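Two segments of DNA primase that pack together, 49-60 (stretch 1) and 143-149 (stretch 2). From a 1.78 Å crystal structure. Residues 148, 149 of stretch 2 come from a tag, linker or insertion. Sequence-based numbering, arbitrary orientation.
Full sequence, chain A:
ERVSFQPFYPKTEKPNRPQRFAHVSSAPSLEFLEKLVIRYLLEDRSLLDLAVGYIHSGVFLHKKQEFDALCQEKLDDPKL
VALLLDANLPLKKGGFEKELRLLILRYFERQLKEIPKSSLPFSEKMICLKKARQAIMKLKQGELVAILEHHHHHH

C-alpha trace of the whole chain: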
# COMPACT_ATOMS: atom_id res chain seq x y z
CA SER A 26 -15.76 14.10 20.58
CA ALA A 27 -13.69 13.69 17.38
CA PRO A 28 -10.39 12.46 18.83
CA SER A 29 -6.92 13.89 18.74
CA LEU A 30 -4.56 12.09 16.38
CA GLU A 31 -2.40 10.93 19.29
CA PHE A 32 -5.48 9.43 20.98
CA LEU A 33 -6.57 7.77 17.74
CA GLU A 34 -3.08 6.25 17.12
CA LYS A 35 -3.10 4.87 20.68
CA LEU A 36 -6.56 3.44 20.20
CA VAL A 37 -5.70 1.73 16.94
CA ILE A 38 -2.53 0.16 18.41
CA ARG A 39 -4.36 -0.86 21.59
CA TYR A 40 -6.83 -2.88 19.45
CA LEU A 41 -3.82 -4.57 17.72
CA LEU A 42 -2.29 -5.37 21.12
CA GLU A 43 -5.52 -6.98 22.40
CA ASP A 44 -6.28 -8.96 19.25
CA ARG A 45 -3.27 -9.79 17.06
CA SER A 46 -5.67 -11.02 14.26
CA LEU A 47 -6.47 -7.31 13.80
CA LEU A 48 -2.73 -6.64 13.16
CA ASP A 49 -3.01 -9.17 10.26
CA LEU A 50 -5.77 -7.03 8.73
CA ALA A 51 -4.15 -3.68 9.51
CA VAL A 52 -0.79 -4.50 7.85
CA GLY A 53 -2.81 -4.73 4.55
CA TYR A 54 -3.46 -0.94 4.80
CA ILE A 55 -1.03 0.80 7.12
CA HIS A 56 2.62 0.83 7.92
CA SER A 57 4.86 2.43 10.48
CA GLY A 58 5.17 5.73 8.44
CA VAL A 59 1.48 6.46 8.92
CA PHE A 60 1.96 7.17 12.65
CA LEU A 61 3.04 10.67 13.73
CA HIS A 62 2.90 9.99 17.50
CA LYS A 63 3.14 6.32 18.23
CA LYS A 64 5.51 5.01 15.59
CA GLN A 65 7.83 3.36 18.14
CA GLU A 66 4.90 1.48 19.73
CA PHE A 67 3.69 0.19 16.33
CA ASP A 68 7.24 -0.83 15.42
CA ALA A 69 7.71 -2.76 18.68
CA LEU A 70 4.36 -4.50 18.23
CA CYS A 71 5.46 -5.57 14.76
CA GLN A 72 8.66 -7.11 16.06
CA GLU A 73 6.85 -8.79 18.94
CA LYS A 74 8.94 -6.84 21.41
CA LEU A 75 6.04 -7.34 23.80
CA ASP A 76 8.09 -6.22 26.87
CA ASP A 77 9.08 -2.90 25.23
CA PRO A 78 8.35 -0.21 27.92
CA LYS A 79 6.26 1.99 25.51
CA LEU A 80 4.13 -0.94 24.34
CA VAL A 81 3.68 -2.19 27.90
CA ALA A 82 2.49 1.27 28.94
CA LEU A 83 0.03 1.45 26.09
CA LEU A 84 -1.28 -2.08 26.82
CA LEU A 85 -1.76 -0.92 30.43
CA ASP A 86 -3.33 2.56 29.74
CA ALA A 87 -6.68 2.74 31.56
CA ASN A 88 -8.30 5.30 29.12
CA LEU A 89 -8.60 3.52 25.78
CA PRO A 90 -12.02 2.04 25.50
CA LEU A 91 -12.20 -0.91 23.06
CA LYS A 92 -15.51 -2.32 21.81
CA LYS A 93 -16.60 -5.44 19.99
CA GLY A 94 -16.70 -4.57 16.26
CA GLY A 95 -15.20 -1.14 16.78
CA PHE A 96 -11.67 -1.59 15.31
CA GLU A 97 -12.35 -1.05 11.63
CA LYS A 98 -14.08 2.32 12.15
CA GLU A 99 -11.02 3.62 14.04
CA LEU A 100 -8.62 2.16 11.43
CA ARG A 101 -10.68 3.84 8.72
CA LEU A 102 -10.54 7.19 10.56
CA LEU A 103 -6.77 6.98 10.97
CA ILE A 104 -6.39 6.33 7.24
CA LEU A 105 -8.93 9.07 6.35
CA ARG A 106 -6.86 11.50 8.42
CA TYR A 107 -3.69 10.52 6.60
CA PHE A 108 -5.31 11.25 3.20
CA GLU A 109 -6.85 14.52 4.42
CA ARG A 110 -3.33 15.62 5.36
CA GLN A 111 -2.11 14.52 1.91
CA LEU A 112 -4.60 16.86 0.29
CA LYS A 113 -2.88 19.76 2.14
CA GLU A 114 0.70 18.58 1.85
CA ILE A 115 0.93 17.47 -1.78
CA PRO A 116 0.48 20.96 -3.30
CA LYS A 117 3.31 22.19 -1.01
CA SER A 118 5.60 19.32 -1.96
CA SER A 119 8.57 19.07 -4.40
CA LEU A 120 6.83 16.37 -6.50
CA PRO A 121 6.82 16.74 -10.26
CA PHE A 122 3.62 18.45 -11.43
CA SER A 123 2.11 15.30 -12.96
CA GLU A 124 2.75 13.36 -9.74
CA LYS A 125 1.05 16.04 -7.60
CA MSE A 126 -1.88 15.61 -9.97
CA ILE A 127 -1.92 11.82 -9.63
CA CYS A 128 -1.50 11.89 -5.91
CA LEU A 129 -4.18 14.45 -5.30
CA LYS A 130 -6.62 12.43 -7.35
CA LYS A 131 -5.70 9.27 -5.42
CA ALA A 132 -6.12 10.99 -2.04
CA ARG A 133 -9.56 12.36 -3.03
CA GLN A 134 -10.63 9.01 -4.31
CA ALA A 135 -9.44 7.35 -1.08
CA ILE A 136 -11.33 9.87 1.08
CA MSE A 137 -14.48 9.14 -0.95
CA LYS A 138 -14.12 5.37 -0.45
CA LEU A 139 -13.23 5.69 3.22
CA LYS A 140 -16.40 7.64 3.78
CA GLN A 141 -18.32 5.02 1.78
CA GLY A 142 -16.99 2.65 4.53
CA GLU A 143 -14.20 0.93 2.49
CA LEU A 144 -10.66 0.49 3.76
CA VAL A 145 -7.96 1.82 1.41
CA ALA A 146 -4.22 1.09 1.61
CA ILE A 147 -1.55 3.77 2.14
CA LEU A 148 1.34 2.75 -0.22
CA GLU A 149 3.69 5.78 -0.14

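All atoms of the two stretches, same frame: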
# COMPACT_ATOMS: atom_id res chain seq x y z
N ASP A 49 -3.03 -8.53 11.60
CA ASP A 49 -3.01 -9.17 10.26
C ASP A 49 -3.78 -8.33 9.24
O ASP A 49 -3.30 -8.08 8.14
CB ASP A 49 -3.62 -10.58 10.32
CG ASP A 49 -2.91 -11.51 11.35
OD1 ASP A 49 -1.79 -11.24 11.84
OD2 ASP A 49 -3.56 -12.53 11.70
N LEU A 50 -4.99 -7.89 9.61
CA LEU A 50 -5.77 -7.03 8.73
C LEU A 50 -5.04 -5.70 8.50
O LEU A 50 -4.90 -5.22 7.35
CB LEU A 50 -7.13 -6.75 9.39
CG LEU A 50 -8.01 -5.80 8.56
CD1 LEU A 50 -8.34 -6.41 7.21
CD2 LEU A 50 -9.28 -5.45 9.32
N ALA A 51 -4.62 -5.08 9.60
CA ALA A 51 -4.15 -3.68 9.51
C ALA A 51 -2.90 -3.61 8.63
O ALA A 51 -2.74 -2.64 7.91
CB ALA A 51 -3.83 -3.09 10.88
N VAL A 52 -2.03 -4.64 8.65
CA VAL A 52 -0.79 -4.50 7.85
C VAL A 52 -1.07 -4.55 6.32
O VAL A 52 -0.16 -4.23 5.56
CB VAL A 52 0.34 -5.50 8.28
CG1 VAL A 52 0.70 -5.24 9.74
CG2 VAL A 52 -0.16 -6.88 8.03
N GLY A 53 -2.29 -4.89 5.93
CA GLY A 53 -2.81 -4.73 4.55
C GLY A 53 -2.95 -3.27 4.12
O GLY A 53 -3.00 -2.99 2.90
N TYR A 54 -3.00 -2.34 5.10
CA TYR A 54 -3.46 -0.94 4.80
C TYR A 54 -2.52 0.11 5.38
O TYR A 54 -2.40 1.22 4.83
CB TYR A 54 -4.87 -0.71 5.35
CG TYR A 54 -5.86 -1.65 4.73
CD1 TYR A 54 -6.34 -1.45 3.43
CD2 TYR A 54 -6.25 -2.82 5.41
CE1 TYR A 54 -7.25 -2.36 2.85
CE2 TYR A 54 -7.12 -3.73 4.83
CZ TYR A 54 -7.59 -3.49 3.54
OH TYR A 54 -8.47 -4.40 2.98
N ILE A 55 -1.85 -0.18 6.50
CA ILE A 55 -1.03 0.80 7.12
C ILE A 55 0.35 0.23 7.35
O ILE A 55 0.58 -1.02 7.42
CB ILE A 55 -1.64 1.42 8.44
CG1 ILE A 55 -1.90 0.29 9.46
CG2 ILE A 55 -2.94 2.14 8.14
CD1 ILE A 55 -2.12 0.72 10.88
N HIS A 56 1.27 1.15 7.48
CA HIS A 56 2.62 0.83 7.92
C HIS A 56 3.06 1.84 8.95
O HIS A 56 2.37 2.85 9.25
CB HIS A 56 3.56 0.80 6.69
CG HIS A 56 3.57 2.11 5.93
ND1 HIS A 56 4.26 3.17 6.37
CD2 HIS A 56 2.88 2.52 4.81
CE1 HIS A 56 4.05 4.23 5.55
NE2 HIS A 56 3.20 3.84 4.60
N SER A 57 4.26 1.60 9.48
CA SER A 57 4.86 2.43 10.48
C SER A 57 4.88 3.94 10.16
O SER A 57 4.56 4.76 11.04
CB SER A 57 6.28 1.88 10.69
OG SER A 57 6.97 2.71 11.54
N GLY A 58 5.21 4.33 8.92
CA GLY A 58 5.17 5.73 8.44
C GLY A 58 3.89 6.53 8.63
O GLY A 58 3.94 7.76 8.67
N VAL A 59 2.77 5.84 8.82
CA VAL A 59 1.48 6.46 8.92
C VAL A 59 1.38 7.21 10.25
O VAL A 59 0.77 8.28 10.32
CB VAL A 59 0.34 5.43 8.79
CG1 VAL A 59 -1.00 6.11 8.97
CG2 VAL A 59 0.33 4.81 7.40
N PHE A 60 2.05 6.65 11.25
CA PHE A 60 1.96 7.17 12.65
C PHE A 60 2.85 8.37 12.86
O PHE A 60 4.05 8.31 12.55
CB PHE A 60 2.37 6.06 13.64
CG PHE A 60 1.39 4.92 13.66
CD1 PHE A 60 0.29 4.98 14.55
CD2 PHE A 60 1.50 3.80 12.81
CE1 PHE A 60 -0.67 3.98 14.56
CE2 PHE A 60 0.53 2.78 12.84
CZ PHE A 60 -0.57 2.86 13.72
N GLU A 143 -15.19 1.89 3.00
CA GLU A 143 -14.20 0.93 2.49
C GLU A 143 -12.83 1.24 3.07
O GLU A 143 -12.47 2.40 3.15
CB GLU A 143 -13.96 1.02 0.97
CG GLU A 143 -15.10 0.96 -0.01
CD GLU A 143 -14.57 0.74 -1.41
OE1 GLU A 143 -13.42 0.24 -1.53
OE2 GLU A 143 -15.29 1.04 -2.39
N LEU A 144 -12.03 0.23 3.37
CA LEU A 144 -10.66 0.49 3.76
C LEU A 144 -9.85 0.70 2.49
O LEU A 144 -10.15 0.10 1.41
CB LEU A 144 -10.08 -0.72 4.54
CG LEU A 144 -10.54 -0.76 5.99
CD1 LEU A 144 -10.30 -2.08 6.72
CD2 LEU A 144 -9.74 0.34 6.69
N VAL A 145 -8.82 1.52 2.58
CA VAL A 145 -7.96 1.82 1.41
C VAL A 145 -6.55 1.82 1.96
O VAL A 145 -6.31 2.36 3.04
CB VAL A 145 -8.27 3.22 0.80
CG1 VAL A 145 -7.39 3.53 -0.41
CG2 VAL A 145 -9.74 3.29 0.40
N ALA A 146 -5.64 1.18 1.23
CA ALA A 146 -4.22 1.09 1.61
C ALA A 146 -3.47 2.39 1.42
O ALA A 146 -3.70 3.10 0.43
CB ALA A 146 -3.57 -0.01 0.76
N ILE A 147 -2.56 2.71 2.33
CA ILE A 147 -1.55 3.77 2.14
C ILE A 147 -0.22 3.20 1.60
O ILE A 147 0.61 2.65 2.38
CB ILE A 147 -1.23 4.42 3.51
CG1 ILE A 147 -2.53 4.93 4.08
CG2 ILE A 147 -0.08 5.46 3.41
CD1 ILE A 147 -2.46 5.37 5.54
N LEU A 148 0.06 3.34 0.31
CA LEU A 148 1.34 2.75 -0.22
C LEU A 148 2.59 3.54 0.18
O LEU A 148 3.53 2.97 0.74
CB LEU A 148 1.29 2.63 -1.76
CG LEU A 148 0.62 1.43 -2.38
CD1 LEU A 148 -0.79 1.23 -1.82
CD2 LEU A 148 0.61 1.61 -3.89
N GLU A 149 2.55 4.84 -0.12
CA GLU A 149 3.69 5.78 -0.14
C GLU A 149 4.04 6.43 1.21
O GLU A 149 4.11 5.76 2.25
CB GLU A 149 3.45 6.85 -1.25
CG GLU A 149 2.23 7.77 -1.17
CD GLU A 149 0.95 7.18 -0.53
OE1 GLU A 149 0.38 6.15 -0.98
OE2 GLU A 149 0.48 7.80 0.45

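The two stretches, at least 88 residues apart in sequence wherever they touch, bury 432 Å² between them, and their nearest CA atoms, those of Tyr54 and Ala146, lie 3.9 Å apart. A single well-formed backbone hydrogen bond anchors the contact: Ile147 N donates to Tyr54 O at 2.9 Å and, with an angle of 175° at the hydrogen, is almost perfectly linear. The turn of stretch 1 before it is closed internally, with Gly53 N bonded to Leu50 O and both Tyr54 N and Ile55 N bonded to Ala51 O.

A second, weak hydrogen bond runs from His56 NE2 to Glu149 O (3.2 Å, 129°). At its other nitrogen, His56 ND1 accepts a weak bond from Gly58 N at 3.0 Å, so both ring nitrogens are engaged. Glu149 belongs to the expression tag, and its carboxylate is satisfied elsewhere in the structure. Not every polar atom fares as well: Ile147 O is buried without a partner, although the edge of the His56 ring brings CD2 to within 3.3 Å of this oxygen.

Apolar packing supplies the remainder. Tyr54, with chi1 in the m well, lays one ring face against Leu144, whose CB sits 3.9 Å from the ring centroid in a CH-pi contact, while the ring edge meets backbone, Tyr54 CD1 lying 3.5 Å from Ala146 N. The small methyl of Ala146 fits beside the chain of stretch 1, its CB 3.7 Å from Gly53 O. Ile147 points toward stretch 1, its CD1 lying 3.4 Å from Val59 CG2 and 4.2 Å from Ile55 CG2, so that three buried, branched aliphatic side chains pack together next to the anchoring hydrogen bond.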